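Side-chain contacts in Endonuclease/exonuclease/phosphatase (Beutenbergia cavernae DSM 12333, PDB 4RUW), which belongs to the endonuclease/exonuclease/phosphatase family, joining a DNase I-like two-sheet domain, here carrying a zinc ion, to an immunoglobulin-like domain: residues T60-T65 and A233-I238; L94-R99 and A198-T203; V133-E138 and P143-G148. All blocks are in the same frame, centred on the assembly; numbering follows the deposited sequence. Where two conformers were deposited one is given.

Contact 1: T60-T65 and A233-I238; sequences TWNIHT and AGDLNI
Thr60 and Asn62 face Ala233, Gly234 and Asp235 across the core of the two-sheet sandwich that characterises the DNase I-like fold. Strand 55-62 ends in one sheet and strand 230-233 in the other, and the directions of the touching parts differ by 20°. Residues 234-237 spell Gly-Asp-Leu-Asn, the GDxN signature of this family.

The contact is close at Thr60 and opens out toward Asn62. At the close end, Thr60 CB packs on Ala233 CB at 4.0 Å, a place for small residues because the two backbones are near. Thr60 OG1 approaches Gly234 CA to 3.4 Å, and although it is also near Gly234 N, the angle there is too poor for a hydrogen bond. Glycine suits this corner: its backbone angles would press a CB against the preceding carbonyl oxygen. Val93 and Val298 add hydrocarbon around Thr60.

At the looser end the CA atoms of Asn62 and Asp235 stand 6.7 Å apart, and two longer polar side chains bridge the distance with a single hydrogen bond. This end is still buried; His64, just beyond, is partly exposed. Asn62 extends its amide with CG anti to the backbone N (chi1 179°). Its OD1 accepts from His64 N at 3.1 Å, forming an Asx turn that fixes which way the amide is flipped and leaves ND2 to reach Asp235. The carboxylate has a second, weak bond, from Asn237 N to OD1; the backbone N of Asp235, for its part, donates to Asn95 OD1. Asn62 ND2 meets Asp235 OD2 at 3.0 Å, nearly in the amide plane and on the oxygen's anti lone pair, although amide and carboxylate planes are turned 53° apart.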
# COMPACT_ATOMS: atom_id res chain seq x y z
N THR A 60 -0.07 -5.08 7.45
CA THR A 60 -0.85 -3.88 7.73
C THR A 60 -2.29 -4.27 8.06
O THR A 60 -2.83 -5.20 7.46
CB THR A 60 -0.79 -2.84 6.58
OG1 THR A 60 -1.39 -1.61 7.01
CG2 THR A 60 -1.51 -3.33 5.34
N TRP A 61 -2.90 -3.55 9.00
CA TRP A 61 -4.25 -3.89 9.41
C TRP A 61 -4.97 -2.71 10.01
O TRP A 61 -4.50 -2.10 10.97
CB TRP A 61 -4.20 -5.01 10.46
CG TRP A 61 -5.47 -5.78 10.66
CD1 TRP A 61 -6.63 -5.71 9.93
CD2 TRP A 61 -5.71 -6.76 11.69
NE1 TRP A 61 -7.56 -6.59 10.43
CE2 TRP A 61 -7.02 -7.24 11.51
CE3 TRP A 61 -4.94 -7.27 12.73
CZ2 TRP A 61 -7.57 -8.22 12.34
CZ3 TRP A 61 -5.48 -8.23 13.55
CH2 TRP A 61 -6.79 -8.70 13.35
N ASN A 62 -6.14 -2.40 9.46
CA ASN A 62 -7.06 -1.46 10.08
C ASN A 62 -7.88 -2.28 11.08
O ASN A 62 -8.67 -3.13 10.68
CB ASN A 62 -7.94 -0.82 9.02
CG ASN A 62 -8.95 0.16 9.60
OD1 ASN A 62 -9.42 -0.01 10.72
ND2 ASN A 62 -9.30 1.18 8.82
N ILE A 63 -7.65 -2.04 12.37
CA ILE A 63 -8.21 -2.90 13.40
C ILE A 63 -9.56 -2.44 13.94
O ILE A 63 -10.10 -3.08 14.85
CB ILE A 63 -7.23 -3.12 14.58
CG1 ILE A 63 -7.02 -1.83 15.39
CG2 ILE A 63 -5.93 -3.71 14.08
CD1 ILE A 63 -6.39 -2.06 16.77
N HIS A 64 -10.09 -1.33 13.42
CA HIS A 64 -11.42 -0.85 13.83
C HIS A 64 -11.52 -0.72 15.36
O HIS A 64 -12.50 -1.15 15.97
CB HIS A 64 -12.50 -1.80 13.29
CG HIS A 64 -13.90 -1.26 13.40
ND1 HIS A 64 -14.86 -1.85 14.19
CD2 HIS A 64 -14.49 -0.19 12.82
CE1 HIS A 64 -15.99 -1.17 14.09
NE2 HIS A 64 -15.79 -0.15 13.27
N THR A 65 -10.50 -0.12 15.98
CA THR A 65 -10.42 0.03 17.44
C THR A 65 -10.65 -1.27 18.21
O THR A 65 -11.13 -1.25 19.35
CB THR A 65 -11.32 1.16 17.99
OG1 THR A 65 -12.70 0.92 17.69
CG2 THR A 65 -10.92 2.49 17.41
N ALA A 233 2.65 1.62 4.03
CA ALA A 233 1.56 0.72 4.31
C ALA A 233 0.42 1.42 5.00
O ALA A 233 0.61 2.35 5.78
CB ALA A 233 2.04 -0.46 5.15
N GLY A 234 -0.78 0.93 4.73
CA GLY A 234 -1.96 1.34 5.46
C GLY A 234 -3.21 1.34 4.62
O GLY A 234 -3.22 0.89 3.47
N ASP A 235 -4.26 1.87 5.22
CA ASP A 235 -5.56 1.98 4.58
C ASP A 235 -5.56 3.27 3.77
O ASP A 235 -5.81 4.36 4.29
CB ASP A 235 -6.62 2.01 5.68
CG ASP A 235 -8.04 2.09 5.15
OD1 ASP A 235 -8.24 2.24 3.92
OD2 ASP A 235 -8.97 2.02 5.99
N LEU A 236 -5.26 3.15 2.48
CA LEU A 236 -5.22 4.32 1.62
C LEU A 236 -6.61 4.74 1.16
O LEU A 236 -6.78 5.82 0.61
CB LEU A 236 -4.30 4.10 0.43
CG LEU A 236 -2.85 3.75 0.78
CD1 LEU A 236 -2.01 3.66 -0.47
CD2 LEU A 236 -2.25 4.74 1.79
N ASN A 237 -7.60 3.87 1.38
CA ASN A 237 -8.99 4.21 1.08
C ASN A 237 -9.25 4.51 -0.39
O ASN A 237 -10.21 5.21 -0.73
CB ASN A 237 -9.47 5.39 1.96
CG ASN A 237 -10.27 4.93 3.16
OD1 ASN A 237 -11.09 4.03 3.06
ND2 ASN A 237 -10.04 5.57 4.30
N ILE A 238 -8.39 3.98 -1.26
CA ILE A 238 -8.57 4.10 -2.70
C ILE A 238 -8.47 2.73 -3.33
O ILE A 238 -7.66 1.91 -2.90
CB ILE A 238 -7.53 5.07 -3.34
CG1 ILE A 238 -6.09 4.57 -3.13
CG2 ILE A 238 -7.72 6.48 -2.80
CD1 ILE A 238 -5.05 5.42 -3.86

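Contact 2: L94-R99 and A198-T203; sequences LNEVHR and ATHLST. With ZN (zinc ion), chain B.
Asn95 and Glu96 reach from one sheet of the DNase I-like sandwich to Thr199 and His200 on strand 192-200 of the other. The direct polar link is modest: Asn95 ND2 gives a weak hydrogen bond to Thr199 O, 3.0 Å long and bent to 130° at the hydrogen. The same ND2 also binds Asn149 OD1, and Asn95 OD1 accepts from Asp235 N. An amide suits this buried position because it can donate and accept at once.

A water molecule makes the second polar bridge. It accepts from Glu96 N at 3.0 Å and lies in the plane of the His200 ring, 2.8 Å from ND1, thereby joining a backbone to a side chain.

Close contacts without a hydrogen bond gather round the imidazole. His200 has CG anti to its backbone N (chi1 -178°), which carries the ring across to segment 94-99, where Asn95 CB touches ND1 at 3.7 Å. In the modelled conformer of Glu96, one of two deposited, OE2 comes to the ring edge 3.2 Å from His200 CE1, with the carboxylate nearly perpendicular to the ring; it is near His200 ND1 too, but badly angled for a bond. Because Glu96 has an alternative position, this approach is less certain than the others.

Metal coordination occupies the far end of segment 94-99. His98 ND1 binds the zinc ion at 2.0 Å, and Asp100, His107 and His137 complete the site.

Around the contact, strand 91-98 lies between strands 55-62 and 146-153: Asn95 pairs through its backbone with Trp61 and Ile63, and Val97 with Gly148. Helix 110-118 packs against Leu94 and Val97, while His200 rests on Asn62, Asn149 and Asp235.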
# COMPACT_ATOMS: atom_id res chain seq x y z
N LEU A 94 -0.65 -0.64 12.09
CA LEU A 94 -2.05 -0.69 12.49
C LEU A 94 -2.71 0.66 12.30
O LEU A 94 -2.14 1.70 12.64
CB LEU A 94 -2.17 -1.10 13.96
CG LEU A 94 -1.53 -2.43 14.33
CD1 LEU A 94 -1.64 -2.68 15.84
CD2 LEU A 94 -2.14 -3.59 13.55
N ASN A 95 -3.92 0.65 11.74
CA ASN A 95 -4.76 1.84 11.66
C ASN A 95 -5.93 1.72 12.63
O ASN A 95 -6.32 0.59 13.00
CB ASN A 95 -5.34 2.03 10.25
CG ASN A 95 -4.27 2.04 9.15
OD1 ASN A 95 -4.45 1.41 8.12
ND2 ASN A 95 -3.19 2.79 9.35
N GLU A 96 -6.50 2.85 13.03
CA GLU A 96 -7.66 2.90 13.91
C GLU A 96 -7.36 2.32 15.29
O GLU A 96 -8.10 1.47 15.80
CB GLU A 96 -8.87 2.23 13.27
CG GLU A 96 -9.42 2.99 12.07
CD GLU A 96 -9.91 4.37 12.44
OE1 GLU A 96 -10.86 4.47 13.24
OE2 GLU A 96 -9.33 5.37 11.95
N VAL A 97 -6.29 2.81 15.89
CA VAL A 97 -5.92 2.46 17.24
C VAL A 97 -6.17 3.70 18.10
O VAL A 97 -5.61 4.77 17.81
CB VAL A 97 -4.43 2.04 17.34
CG1 VAL A 97 -4.11 1.58 18.75
CG2 VAL A 97 -4.08 0.97 16.32
N HIS A 98 -7.02 3.59 19.11
CA HIS A 98 -7.35 4.74 19.94
C HIS A 98 -6.52 4.79 21.21
O HIS A 98 -6.10 3.77 21.75
CB HIS A 98 -8.84 4.79 20.31
CG HIS A 98 -9.70 5.34 19.21
ND1 HIS A 98 -10.98 5.81 19.45
CD2 HIS A 98 -9.46 5.50 17.89
CE1 HIS A 98 -11.48 6.24 18.29
NE2 HIS A 98 -10.59 6.06 17.35
N ARG A 99 -6.29 6.01 21.68
CA ARG A 99 -5.72 6.22 22.99
C ARG A 99 -6.62 7.25 23.67
O ARG A 99 -6.50 8.45 23.42
CB ARG A 99 -4.27 6.68 22.89
CG ARG A 99 -3.60 6.87 24.24
CD ARG A 99 -2.11 6.62 24.16
NE ARG A 99 -1.38 7.71 23.52
CZ ARG A 99 -0.08 7.68 23.24
NH1 ARG A 99 0.63 6.60 23.53
NH2 ARG A 99 0.51 8.71 22.67
N ALA A 198 3.69 4.64 7.73
CA ALA A 198 2.37 4.13 8.11
C ALA A 198 1.35 5.25 7.97
O ALA A 198 1.54 6.33 8.53
CB ALA A 198 2.40 3.67 9.56
N THR A 199 0.25 5.01 7.25
CA THR A 199 -0.75 6.05 7.15
C THR A 199 -2.15 5.48 6.91
O THR A 199 -2.34 4.25 6.85
CB THR A 199 -0.37 7.12 6.09
OG1 THR A 199 -1.17 8.30 6.26
CG2 THR A 199 -0.57 6.59 4.68
N HIS A 200 -3.10 6.40 6.80
CA HIS A 200 -4.52 6.10 6.65
C HIS A 200 -5.10 7.39 6.07
O HIS A 200 -5.01 8.46 6.68
CB HIS A 200 -5.10 5.76 8.04
CG HIS A 200 -6.55 5.39 8.04
ND1 HIS A 200 -7.20 5.04 9.21
CD2 HIS A 200 -7.48 5.32 7.06
CE1 HIS A 200 -8.46 4.77 8.94
NE2 HIS A 200 -8.66 4.94 7.64
N LEU A 201 -5.62 7.32 4.84
CA LEU A 201 -6.11 8.52 4.17
C LEU A 201 -7.61 8.71 4.36
O LEU A 201 -8.29 7.78 4.81
CB LEU A 201 -5.78 8.46 2.67
CG LEU A 201 -4.32 8.23 2.31
CD1 LEU A 201 -4.15 8.30 0.81
CD2 LEU A 201 -3.38 9.19 3.02
N SER A 202 -8.13 9.87 3.98
CA SER A 202 -9.57 10.09 4.04
C SER A 202 -10.32 9.09 3.19
O SER A 202 -9.79 8.54 2.23
CB SER A 202 -9.91 11.49 3.54
OG SER A 202 -9.44 12.50 4.40
N THR A 203 -11.58 8.87 3.55
CA THR A 203 -12.48 8.07 2.73
C THR A 203 -12.92 8.88 1.51
O THR A 203 -12.96 10.11 1.57
CB THR A 203 -13.74 7.69 3.51
OG1 THR A 203 -14.46 8.88 3.86
CG2 THR A 203 -13.37 6.92 4.77
ZN ZN B . -11.95 5.73 21.19
O HOH W 1 -5.83 5.37 11.62

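Contact 3: V133-E138 and P143-G148; sequences VDLPHE and PGSSNG. With ZN (zinc ion), chain B.
Two first torsions set this contact: Ser145 carries OG between its backbone N and carbonyl carbon (chi1 60°), within reach of Leu135 N, and His137 has its ring beside the backbone N (chi1 -77°), which brings CE1 near Ser145 CB. They meet at the end of a β-hairpin, where antiparallel strands 125-133 and 146-153 give way to a connection carrying the small antiparallel pair 136-137 and 140-141. Val133 and Ser146 form an antiparallel, non-hydrogen-bonded pair.

Three hydrogen bonds close the neck. Asp134 N donates to Ser145 O at 2.9 Å. Leu135 N donates to Ser145 OG, also at 2.9 Å. Gly144 N meets Asp134 OD1 at 3.1 Å, nearly head-on to its C-O bond. Glycine suits position 144, whose phi is positive; serine suits 145, since its short hydroxyl also bonds Leu142 O. Leu135 lays CD1 on Ser146 CA at 3.7 Å, the apolar part of the neck.

His137 binds the zinc ion together with His98, Asp100 and His107. Its ND1 stands above the Leu135 carbonyl plane and donates to Leu135 O, which lies in the ring plane; this helps fix the ring's rotation, with NE2 on the zinc ion at 2.0 Å.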
# COMPACT_ATOMS: atom_id res chain seq x y z
N VAL A 133 -7.74 14.14 17.52
CA VAL A 133 -8.21 14.15 18.91
C VAL A 133 -9.69 14.47 18.98
O VAL A 133 -10.27 14.99 18.02
CB VAL A 133 -7.43 15.15 19.79
CG1 VAL A 133 -5.96 14.78 19.81
CG2 VAL A 133 -7.64 16.57 19.29
N ASP A 134 -10.30 14.14 20.12
CA ASP A 134 -11.68 14.51 20.43
C ASP A 134 -12.67 14.04 19.38
O ASP A 134 -13.37 14.84 18.75
CB ASP A 134 -11.80 16.01 20.66
CG ASP A 134 -10.97 16.48 21.84
OD1 ASP A 134 -10.53 15.62 22.63
OD2 ASP A 134 -10.77 17.70 21.99
N LEU A 135 -12.73 12.72 19.20
CA LEU A 135 -13.60 12.10 18.22
C LEU A 135 -14.95 11.76 18.83
O LEU A 135 -15.04 11.47 20.03
CB LEU A 135 -12.96 10.81 17.69
CG LEU A 135 -11.58 10.93 17.02
CD1 LEU A 135 -10.44 10.84 18.02
CD2 LEU A 135 -11.41 9.88 15.93
N PRO A 136 -16.00 11.78 18.01
CA PRO A 136 -17.30 11.29 18.45
C PRO A 136 -17.23 9.82 18.87
O PRO A 136 -16.65 8.99 18.17
CB PRO A 136 -18.18 11.46 17.20
CG PRO A 136 -17.52 12.56 16.44
CD PRO A 136 -16.05 12.35 16.65
N HIS A 137 -17.78 9.53 20.05
CA HIS A 137 -17.93 8.17 20.56
C HIS A 137 -19.36 8.07 21.04
O HIS A 137 -19.78 8.86 21.88
CB HIS A 137 -17.00 7.94 21.75
CG HIS A 137 -15.56 7.71 21.38
ND1 HIS A 137 -14.77 8.69 20.82
CD2 HIS A 137 -14.76 6.63 21.54
CE1 HIS A 137 -13.55 8.21 20.63
NE2 HIS A 137 -13.52 6.95 21.05
N GLU A 138 -20.11 7.13 20.52
CA GLU A 138 -21.50 6.92 20.94
C GLU A 138 -22.34 8.20 20.75
O GLU A 138 -23.14 8.53 21.57
CB GLU A 138 -21.55 6.38 22.38
CG GLU A 138 -21.07 4.94 22.57
CD GLU A 138 -21.04 4.46 24.02
OE1 GLU A 138 -20.74 3.30 24.26
OE2 GLU A 138 -21.27 5.25 24.94
N PRO A 143 -14.20 13.95 25.10
CA PRO A 143 -13.00 14.70 25.47
C PRO A 143 -11.85 13.77 25.84
O PRO A 143 -12.06 12.75 26.48
CB PRO A 143 -13.46 15.50 26.69
CG PRO A 143 -14.94 15.64 26.51
CD PRO A 143 -15.37 14.34 25.90
N GLY A 144 -10.64 14.11 25.39
CA GLY A 144 -9.47 13.33 25.73
C GLY A 144 -9.30 12.07 24.91
O GLY A 144 -8.44 11.24 25.22
N SER A 145 -10.10 11.91 23.86
CA SER A 145 -9.95 10.76 22.98
C SER A 145 -8.94 11.07 21.87
O SER A 145 -8.67 12.23 21.56
CB SER A 145 -11.29 10.34 22.38
OG SER A 145 -11.88 11.39 21.62
N SER A 146 -8.39 10.03 21.27
CA SER A 146 -7.48 10.22 20.15
C SER A 146 -7.39 8.97 19.31
O SER A 146 -7.60 7.86 19.80
CB SER A 146 -6.09 10.62 20.62
OG SER A 146 -5.40 9.54 21.21
N ASN A 147 -7.09 9.16 18.03
CA ASN A 147 -6.80 8.08 17.12
C ASN A 147 -5.36 8.19 16.64
O ASN A 147 -4.83 9.29 16.50
CB ASN A 147 -7.73 8.11 15.91
CG ASN A 147 -7.48 6.96 14.97
OD1 ASN A 147 -7.83 5.83 15.27
ND2 ASN A 147 -6.80 7.22 13.86
N GLY A 148 -4.74 7.04 16.40
CA GLY A 148 -3.41 7.02 15.81
C GLY A 148 -3.20 5.87 14.84
O GLY A 148 -3.98 4.90 14.81
ZN ZN B . -11.95 5.73 21.19

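In the fold
The contacts nest along the chain: the ends of contact 3 lie inside the loop closed by contact 2, which lies inside the loop closed by contact 1. All reach one six-stranded mixed sheet, in which strand 91-98 lies between 55-62 and 146-153, so the series steps across it. The centres of contacts 1 and 2 are about 6 Å apart and those of contacts 2 and 3 about 13 Å; contacts 1 and 3, about 18 Å apart, do not touch. Contacts 1 and 2 join this sheet to the second one through strands 230-233 and 192-200, whereas contact 3 lies at the hairpin's end. Contacts 2 and 3 share the zinc ion, linking the metal site to the sandwich.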